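Local coordinates for protein aminopeptidase (Aneurinibacillus sp., PDB 2EK8) that probably acts as a zinc-dependent aminopeptidase, a metalloexopeptidase of the M28 family that removes residues from the N-terminus of peptides, at residues F60-Y65 with F269-N274; Q8-T13 with V388-G393. One frame throughout, in Å; residues are numbered along the deposited sequence.

In the fold
Most touching residues of both contacts are buried in the protein, yet contact 1 is nearer the core and contact 2 toward the periphery: the centre of contact 1 lies about 11 Å from the centre of the chain, that of contact 2 about 24 Å. Contact 1 sets strand 54-66 against the loop that carries the zinc ligand E273 and its neighbour E272, which has also been seen to bind zinc; aromatic rings and a methyl do the packing. Contact 2 joins helix 6-10 and the turn after it to helix 382-400; there a threonine and an aspartate meet beside two other zinc ions. The two share no helix or strand, and contact 1 is nested in the long loop that contact 2 closes.

Contact 1: F60-Y65 with F269-N274; sequences FQFEGY and FGAEEN. With ZN (zinc ion), chain B.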
loop_
_atom_site.group_PDB
_atom_site.type_symbol
_atom_site.label_atom_id
_atom_site.label_comp_id
_atom_site.label_asym_id
_atom_site.label_seq_id
_atom_site.Cartn_x
_atom_site.Cartn_y
_atom_site.Cartn_z
ATOM N N PHE A 60 -5.755 2.986 -16.201
ATOM C CA PHE A 60 -5.218 4.277 -15.785
ATOM C C PHE A 60 -3.720 4.282 -16.035
ATOM O O PHE A 60 -3.069 3.238 -15.984
ATOM C CB PHE A 60 -5.542 4.577 -14.307
ATOM C CG PHE A 60 -4.944 3.605 -13.328
ATOM C CD1 PHE A 60 -3.638 3.763 -12.866
ATOM C CD2 PHE A 60 -5.693 2.528 -12.861
ATOM C CE1 PHE A 60 -3.087 2.862 -11.951
ATOM C CE2 PHE A 60 -5.150 1.621 -11.946
ATOM C CZ PHE A 60 -3.847 1.790 -11.491
ATOM N N GLN A 61 -3.179 5.450 -16.349
ATOM C CA GLN A 61 -1.754 5.557 -16.604
ATOM C C GLN A 61 -1.035 6.151 -15.405
ATOM O O GLN A 61 -1.638 6.838 -14.575
ATOM C CB GLN A 61 -1.485 6.413 -17.847
ATOM C CG GLN A 61 -2.007 5.816 -19.141
ATOM C CD GLN A 61 -1.393 6.458 -20.373
ATOM O OE1 GLN A 61 -1.419 7.679 -20.533
ATOM N NE2 GLN A 61 -0.836 5.634 -21.254
ATOM N N PHE A 62 0.258 5.870 -15.317
ATOM C CA PHE A 62 1.082 6.372 -14.232
ATOM C C PHE A 62 2.539 6.281 -14.663
ATOM O O PHE A 62 2.885 5.486 -15.540
ATOM C CB PHE A 62 0.837 5.555 -12.955
ATOM C CG PHE A 62 1.443 4.178 -12.980
ATOM C CD1 PHE A 62 2.714 3.953 -12.459
ATOM C CD2 PHE A 62 0.747 3.105 -13.533
ATOM C CE1 PHE A 62 3.284 2.679 -12.486
ATOM C CE2 PHE A 62 1.305 1.829 -13.567
ATOM C CZ PHE A 62 2.576 1.614 -13.043
ATOM N N GLU A 63 3.390 7.104 -14.060
ATOM C CA GLU A 63 4.807 7.101 -14.396
ATOM C C GLU A 63 5.530 5.991 -13.645
ATOM O O GLU A 63 5.579 5.993 -12.416
ATOM C CB GLU A 63 5.446 8.446 -14.046
ATOM C CG GLU A 63 4.745 9.655 -14.637
ATOM C CD GLU A 63 5.495 10.946 -14.368
ATOM O OE1 GLU A 63 6.560 11.158 -14.989
ATOM O OE2 GLU A 63 5.024 11.746 -13.529
ATOM N N GLY A 64 6.081 5.040 -14.390
ATOM C CA GLY A 64 6.807 3.948 -13.773
ATOM C C GLY A 64 8.266 4.329 -13.626
ATOM O O GLY A 64 8.712 5.303 -14.230
ATOM N N TYR A 65 9.012 3.572 -12.831
ATOM C CA TYR A 65 10.422 3.867 -12.628
ATOM C C TYR A 65 11.299 2.625 -12.716
ATOM O O TYR A 65 11.054 1.629 -12.036
ATOM C CB TYR A 65 10.632 4.532 -11.264
ATOM C CG TYR A 65 12.066 4.937 -10.985
ATOM C CD1 TYR A 65 12.673 5.969 -11.701
ATOM C CD2 TYR A 65 12.812 4.296 -9.995
ATOM C CE1 TYR A 65 13.988 6.357 -11.435
ATOM C CE2 TYR A 65 14.128 4.674 -9.722
ATOM C CZ TYR A 65 14.707 5.706 -10.444
ATOM O OH TYR A 65 16.001 6.089 -10.173
ATOM N N PHE A 269 -7.390 -3.417 -6.682
ATOM C CA PHE A 269 -6.733 -2.213 -7.192
ATOM C C PHE A 269 -5.348 -2.466 -7.760
ATOM O O PHE A 269 -4.622 -3.334 -7.283
ATOM C CB PHE A 269 -6.593 -1.177 -6.073
ATOM C CG PHE A 269 -7.885 -0.807 -5.416
ATOM C CD1 PHE A 269 -8.826 -0.032 -6.089
ATOM C CD2 PHE A 269 -8.172 -1.241 -4.125
ATOM C CE1 PHE A 269 -10.032 0.306 -5.486
ATOM C CE2 PHE A 269 -9.385 -0.906 -3.510
ATOM C CZ PHE A 269 -10.313 -0.132 -4.196
ATOM N N GLY A 270 -4.986 -1.679 -8.768
ATOM C CA GLY A 270 -3.670 -1.808 -9.361
ATOM C C GLY A 270 -2.745 -0.738 -8.816
ATOM O O GLY A 270 -3.194 0.228 -8.200
ATOM N N ALA A 271 -1.446 -0.926 -9.018
ATOM C CA ALA A 271 -0.444 0.041 -8.586
ATOM C C ALA A 271 -0.591 0.569 -7.162
ATOM O O ALA A 271 -0.383 1.752 -6.914
ATOM C CB ALA A 271 -0.420 1.209 -9.564
ATOM N N GLU A 272 -0.933 -0.304 -6.222
ATOM C CA GLU A 272 -1.071 0.111 -4.831
ATOM C C GLU A 272 0.308 0.403 -4.244
ATOM O O GLU A 272 0.482 1.336 -3.455
ATOM C CB GLU A 272 -1.754 -0.999 -4.026
ATOM C CG GLU A 272 -1.990 -0.708 -2.544
ATOM C CD GLU A 272 -0.756 -0.907 -1.668
ATOM O OE1 GLU A 272 0.224 -1.545 -2.119
ATOM O OE2 GLU A 272 -0.781 -0.429 -0.513
ATOM N N GLU A 273 1.296 -0.388 -4.650
ATOM C CA GLU A 273 2.654 -0.234 -4.132
ATOM C C GLU A 273 3.342 1.034 -4.637
ATOM O O GLU A 273 4.340 1.465 -4.067
ATOM C CB GLU A 273 3.496 -1.461 -4.496
ATOM C CG GLU A 273 2.912 -2.789 -4.007
ATOM C CD GLU A 273 3.109 -3.031 -2.516
ATOM O OE1 GLU A 273 3.528 -2.098 -1.794
ATOM O OE2 GLU A 273 2.832 -4.166 -2.067
ATOM N N ASN A 274 2.788 1.630 -5.690
ATOM C CA ASN A 274 3.335 2.847 -6.294
ATOM C C ASN A 274 2.751 4.118 -5.697
ATOM O O ASN A 274 2.989 5.212 -6.213
ATOM C CB ASN A 274 3.053 2.865 -7.798
ATOM C CG ASN A 274 3.715 1.725 -8.528
ATOM O OD1 ASN A 274 4.852 1.841 -8.995
ATOM N ND2 ASN A 274 3.013 0.606 -8.622
HETATM ZN ZN ZN B . 3.221 -3.951 -0.026
HETATM O O HOH W 1 7.696 2.696 -10.202
HETATM O O HOH W 2 1.202 -3.153 0.591
#
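The methyl of A271 touches two phenylalanines of strand 54-66, and with G270 these rings form the buried, close-packed part. It meets the rim of the F60 ring, near the ring plane, with CB 3.9 Å from F60 CE1, and lies over one face of F62, with CB 4.4 Å from F62 CE2. Beside it the carbonyl of G270 also reaches the edge of F60, its O 3.7 Å from F60 CZ. Both rings start between the backbone N and the carbonyl carbon (chi1 62° for F60, 74° for F62), which aims them from the strand at the loop. This loop follows strand 263-269 in the M28 peptidase domain and holds metal ligands: E273 binds zinc through both carboxylate oxygens, unequally, OE2 at 2.1 Å and OE1 at 2.6 Å, together with D240 and H371, while E272 OE1 accepts a hydrogen bond from a water on the same ion. D230 holds the backbone N-H groups of E272 and E273. Toward Y65 the packing gives way to a looser, watery side. N274 crosses F62 at about a right angle, amide and ring planes 47° apart, with OD1 3.9 Å from F62 CE1. That oxygen takes a hydrogen bond from a water, 3.2 Å away, which weakly accepts the backbone N-H of Y65.

Contact 2: Q8-T13 with V388-G393; sequences QITKRT and VADIVG. With ZN (zinc ion), chain E; ZN (zinc ion), chain D.
T13 turns OG1 between its backbone N and carbonyl carbon (chi1 44°), while D390 swings CG beside its own N, opposite the carbonyl carbon (chi1 -69°); the two meet with T13 OG1 donating to D390 OD1 at 2.6 Å. The hydroxyl approaches OD1 on its syn lone pair. T13 CG2 reaches across to the methyl of A389, 3.6 Å from its CB, and T10 crosses D390 at about a right angle, its CG2 3.9 Å from D390 OD1. Further along, I9 lies against helix 382-400 where G393, with no side chain, lets it come close to the backbone: I9 CG1 is 3.8 Å from G393 O, and I9 CG2 is 3.9 Å from G393 CA. Cut back to an alanine, I9 would probably leave a gap over G393 and weaken the hold of helix 6-10 on helix 382-400. Thus the first helix and its following turn are docked on the last helix of the chain. At the polar end, one zinc binds both the carbonyl O and OG1 of T13, the latter at 2.2 Å, and a second takes D390 OD2 at 2.0 Å; D386 supplies a ligand to each. With its hydroxyl bound to a cation, T13 is likely to be a stronger donor, consistent with the short bond to a carboxylate that is probably ionised.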
loop_
_atom_site.group_PDB
_atom_site.type_symbol
_atom_site.label_atom_id
_atom_site.label_comp_id
_atom_site.label_asym_id
_atom_site.label_seq_id
_atom_site.Cartn_x
_atom_site.Cartn_y
_atom_site.Cartn_z
ATOM N N GLN A 8 -24.323 -18.190 7.473
ATOM C CA GLN A 8 -24.475 -18.129 6.022
ATOM C C GLN A 8 -23.112 -17.871 5.376
ATOM O O GLN A 8 -22.851 -18.304 4.251
ATOM C CB GLN A 8 -25.456 -17.023 5.622
ATOM C CG GLN A 8 -26.913 -17.309 5.962
ATOM C CD GLN A 8 -27.400 -18.639 5.404
ATOM O OE1 GLN A 8 -26.990 -19.061 4.323
ATOM N NE2 GLN A 8 -28.290 -19.299 6.136
ATOM N N ILE A 9 -22.243 -17.175 6.103
ATOM C CA ILE A 9 -20.901 -16.865 5.620
ATOM C C ILE A 9 -19.913 -17.964 6.010
ATOM O O ILE A 9 -19.281 -18.584 5.153
ATOM C CB ILE A 9 -20.366 -15.526 6.218
ATOM C CG1 ILE A 9 -21.340 -14.384 5.930
ATOM C CG2 ILE A 9 -18.999 -15.195 5.637
ATOM C CD1 ILE A 9 -22.575 -14.424 6.793
ATOM N N THR A 10 -19.802 -18.211 7.313
ATOM C CA THR A 10 -18.856 -19.190 7.831
ATOM C C THR A 10 -18.989 -20.612 7.296
ATOM O O THR A 10 -18.008 -21.352 7.276
ATOM C CB THR A 10 -18.869 -19.217 9.388
ATOM O OG1 THR A 10 -20.127 -19.706 9.868
ATOM C CG2 THR A 10 -18.636 -17.813 9.935
ATOM N N LYS A 11 -20.177 -21.002 6.850
ATOM C CA LYS A 11 -20.335 -22.353 6.322
ATOM C C LYS A 11 -19.945 -22.424 4.847
ATOM O O LYS A 11 -19.855 -23.513 4.275
ATOM C CB LYS A 11 -21.777 -22.854 6.504
ATOM C CG LYS A 11 -22.800 -22.320 5.509
ATOM C CD LYS A 11 -24.078 -23.158 5.583
ATOM C CE LYS A 11 -25.119 -22.724 4.564
ATOM N NZ LYS A 11 -25.777 -21.449 4.942
ATOM N N ARG A 12 -19.692 -21.266 4.241
ATOM C CA ARG A 12 -19.335 -21.202 2.824
ATOM C C ARG A 12 -17.915 -20.745 2.477
ATOM O O ARG A 12 -17.485 -20.889 1.334
ATOM C CB ARG A 12 -20.325 -20.299 2.082
ATOM C CG ARG A 12 -21.747 -20.814 2.023
ATOM C CD ARG A 12 -22.568 -19.970 1.055
ATOM N NE ARG A 12 -23.891 -20.536 0.810
ATOM C CZ ARG A 12 -24.922 -20.430 1.640
ATOM N NH1 ARG A 12 -24.794 -19.771 2.783
ATOM N NH2 ARG A 12 -26.083 -20.989 1.324
ATOM N N THR A 13 -17.186 -20.185 3.436
ATOM C CA THR A 13 -15.826 -19.718 3.165
ATOM C C THR A 13 -14.867 -20.867 2.869
ATOM O O THR A 13 -14.420 -21.569 3.772
ATOM C CB THR A 13 -15.284 -18.912 4.341
ATOM O OG1 THR A 13 -15.618 -19.585 5.556
ATOM C CG2 THR A 13 -15.886 -17.513 4.348
ATOM N N VAL A 388 -10.165 -14.648 8.430
ATOM C CA VAL A 388 -10.388 -13.288 7.951
ATOM C C VAL A 388 -11.626 -13.230 7.062
ATOM O O VAL A 388 -12.428 -12.302 7.163
ATOM C CB VAL A 388 -9.149 -12.750 7.198
ATOM C CG1 VAL A 388 -9.452 -11.377 6.594
ATOM C CG2 VAL A 388 -7.968 -12.644 8.168
ATOM N N ALA A 389 -11.791 -14.225 6.196
ATOM C CA ALA A 389 -12.962 -14.262 5.331
ATOM C C ALA A 389 -14.204 -14.345 6.216
ATOM O O ALA A 389 -15.198 -13.671 5.965
ATOM C CB ALA A 389 -12.900 -15.475 4.396
ATOM N N ASP A 390 -14.142 -15.163 7.266
ATOM C CA ASP A 390 -15.289 -15.306 8.167
ATOM C C ASP A 390 -15.656 -13.992 8.848
ATOM O O ASP A 390 -16.821 -13.615 8.902
ATOM C CB ASP A 390 -15.025 -16.331 9.277
ATOM C CG ASP A 390 -14.948 -17.757 8.774
ATOM O OD1 ASP A 390 -15.506 -18.071 7.703
ATOM O OD2 ASP A 390 -14.338 -18.575 9.491
ATOM N N ILE A 391 -14.657 -13.302 9.380
ATOM C CA ILE A 391 -14.894 -12.048 10.087
ATOM C C ILE A 391 -15.317 -10.913 9.164
ATOM O O ILE A 391 -16.343 -10.273 9.390
ATOM C CB ILE A 391 -13.644 -11.643 10.891
ATOM C CG1 ILE A 391 -13.454 -12.634 12.045
ATOM C CG2 ILE A 391 -13.779 -10.215 11.415
ATOM C CD1 ILE A 391 -12.153 -12.455 12.819
ATOM N N VAL A 392 -14.535 -10.665 8.124
ATOM C CA VAL A 392 -14.869 -9.595 7.195
ATOM C C VAL A 392 -16.191 -9.899 6.487
ATOM O O VAL A 392 -17.037 -9.016 6.333
ATOM C CB VAL A 392 -13.743 -9.395 6.168
ATOM C CG1 VAL A 392 -14.196 -8.424 5.066
ATOM C CG2 VAL A 392 -12.507 -8.844 6.873
ATOM N N GLY A 393 -16.375 -11.155 6.081
ATOM C CA GLY A 393 -17.602 -11.542 5.403
ATOM C C GLY A 393 -18.827 -11.359 6.282
ATOM O O GLY A 393 -19.851 -10.849 5.834
HETATM ZN ZN ZN E . -14.668 -21.510 5.893
HETATM ZN ZN ZN D . -14.287 -20.485 9.017
HETATM O O HOH W 3 -15.396 -21.465 7.947
HETATM O O HOH W 4 -16.567 -22.750 5.487
HETATM O O HOH W 5 -13.567 -23.416 6.152
#